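Local atomic coordinates of phenol hydroxylase component phL (PDB entry 3U52), a protein that probably forms the beta (PHL) subunit of a multicomponent phenol hydroxylase, which uses molecular oxygen to hydroxylate phenol. Residues 98-102 and 247-251. Sequence-based numbering, arbitrary orientation.
Sequences SFGFC and SMLTE
L249 lays its CD2 methyl over one face of the F99 ring, and M248 sets its sulfur against C102 and F101. The contact is a CH-pi and Met-aromatic cluster. It joins helix 81-105 to the short, weakly bonded helical turn 246-249 in an all-helical chain of the methane/phenol/alkene hydroxylase family. L249 CD2 stands 3.8 Å from the centroid of the F99 ring, 11° off the ring normal, so it sits almost centrally over the face. L249 CB lies over the same face, 4.0 Å from F99 CZ. L249 CD2 also touches C102 SG at 3.6 Å and S98 O at 3.7 Å. The methyl thus meets F99, C102 and the S98 carbonyl together. M248 SD lies 3.8 Å from F101 CD2, and the two side chains cross at about a right angle. The sulfur approaches the ring obliquely, 66° off its normal. A bend at chi3 (79°) turns the M248 CE methyl away from C102 SG. The S98 side chain is polar but makes no hydrogen bond to 247-251; its OG bonds to S94 O, one turn earlier in its own helix. Farther out, helix 147-175 covers the contact: I170 touches F99 and L249, M173 packs on F99 and C102, and R169 makes a cation-pi contact with F99. The second subunit also packs here, with its M248 on M248 and its E251 on F101. The two sulfurs of the cluster, C102 SG and M248 SD, are 3.4 Å apart.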
loop_
_atom_site.group_PDB
_atom_site.type_symbol
_atom_site.label_atom_id
_atom_site.label_comp_id
_atom_site.label_asym_id
_atom_site.label_seq_id
_atom_site.Cartn_x
_atom_site.Cartn_y
_atom_site.Cartn_z
ATOM N N SER D 98 11.367 17.379 -18.606
ATOM C CA SER D 98 11.599 18.155 -19.854
ATOM C C SER D 98 11.759 19.643 -19.591
ATOM O O SER D 98 12.595 20.275 -20.192
ATOM C CB SER D 98 10.507 17.896 -20.863
ATOM O OG SER D 98 10.532 16.528 -21.174
ATOM N N PHE D 99 10.943 20.192 -18.682
ATOM C CA PHE D 99 11.118 21.582 -18.203
ATOM C C PHE D 99 12.469 21.845 -17.540
ATOM O O PHE D 99 13.104 22.860 -17.810
ATOM C CB PHE D 99 9.920 22.033 -17.294
ATOM C CG PHE D 99 8.775 22.585 -18.071
ATOM C CD1 PHE D 99 7.866 21.740 -18.687
ATOM C CD2 PHE D 99 8.666 23.964 -18.265
ATOM C CE1 PHE D 99 6.827 22.243 -19.466
ATOM C CE2 PHE D 99 7.640 24.485 -19.057
ATOM C CZ PHE D 99 6.720 23.635 -19.656
ATOM N N GLY D 100 12.904 20.949 -16.663
ATOM C CA GLY D 100 14.213 21.095 -16.007
ATOM C C GLY D 100 15.370 21.070 -17.006
ATOM O O GLY D 100 16.292 21.841 -16.881
ATOM N N PHE D 101 15.296 20.176 -17.981
ATOM C CA PHE D 101 16.270 20.041 -19.072
ATOM C C PHE D 101 16.363 21.321 -19.939
ATOM O O PHE D 101 17.442 21.769 -20.253
ATOM C CB PHE D 101 15.820 18.847 -19.895
ATOM C CG PHE D 101 16.720 18.472 -21.023
ATOM C CD1 PHE D 101 17.788 17.581 -20.820
ATOM C CD2 PHE D 101 16.455 18.916 -22.310
ATOM C CE1 PHE D 101 18.586 17.179 -21.892
ATOM C CE2 PHE D 101 17.255 18.532 -23.378
ATOM C CZ PHE D 101 18.306 17.656 -23.177
ATOM N N CYS D 102 15.226 21.912 -20.315
ATOM C CA CYS D 102 15.234 23.132 -21.130
ATOM C C CYS D 102 15.762 24.316 -20.314
ATOM O O CYS D 102 16.519 25.132 -20.822
ATOM C CB CYS D 102 13.847 23.422 -21.700
ATOM S SG CYS D 102 13.270 22.165 -22.888
ATOM N N SER D 247 8.804 21.899 -28.636
ATOM C CA SER D 247 8.075 20.637 -28.827
ATOM C C SER D 247 8.135 19.689 -27.627
ATOM O O SER D 247 7.212 18.935 -27.376
ATOM C CB SER D 247 8.632 19.857 -30.006
ATOM O OG SER D 247 8.183 20.360 -31.232
ATOM N N MET D 248 9.258 19.677 -26.933
ATOM C CA MET D 248 9.378 18.775 -25.821
ATOM C C MET D 248 8.564 19.314 -24.663
ATOM O O MET D 248 8.126 18.541 -23.796
ATOM C CB MET D 248 10.851 18.519 -25.446
ATOM C CG MET D 248 11.633 19.718 -24.913
ATOM S SD MET D 248 13.390 19.244 -24.548
ATOM C CE MET D 248 14.145 19.257 -26.162
ATOM N N LEU D 249 8.324 20.624 -24.659
ATOM C CA LEU D 249 7.478 21.239 -23.612
ATOM C C LEU D 249 5.981 21.077 -23.834
ATOM O O LEU D 249 5.199 21.198 -22.912
ATOM C CB LEU D 249 7.872 22.699 -23.396
ATOM C CG LEU D 249 9.372 22.914 -23.150
ATOM C CD1 LEU D 249 9.662 24.406 -22.980
ATOM C CD2 LEU D 249 9.829 22.132 -21.889
ATOM N N THR D 250 5.570 20.760 -25.050
ATOM C CA THR D 250 4.148 20.678 -25.359
ATOM C C THR D 250 3.740 19.241 -25.607
ATOM O O THR D 250 2.653 18.976 -26.129
ATOM C CB THR D 250 3.826 21.549 -26.600
ATOM O OG1 THR D 250 4.693 21.147 -27.654
ATOM C CG2 THR D 250 4.093 23.064 -26.296
ATOM N N GLU D 251 4.603 18.285 -25.252
ATOM C CA GLU D 251 4.247 16.900 -25.511
ATOM C C GLU D 251 3.116 16.507 -24.548
ATOM O O GLU D 251 2.265 15.713 -24.879
ATOM C CB GLU D 251 5.479 15.960 -25.380
ATOM C CG GLU D 251 5.254 14.476 -25.848
ATOM C CD GLU D 251 5.020 14.257 -27.368
ATOM O OE1 GLU D 251 5.267 15.155 -28.213
ATOM O OE2 GLU D 251 4.596 13.141 -27.724
#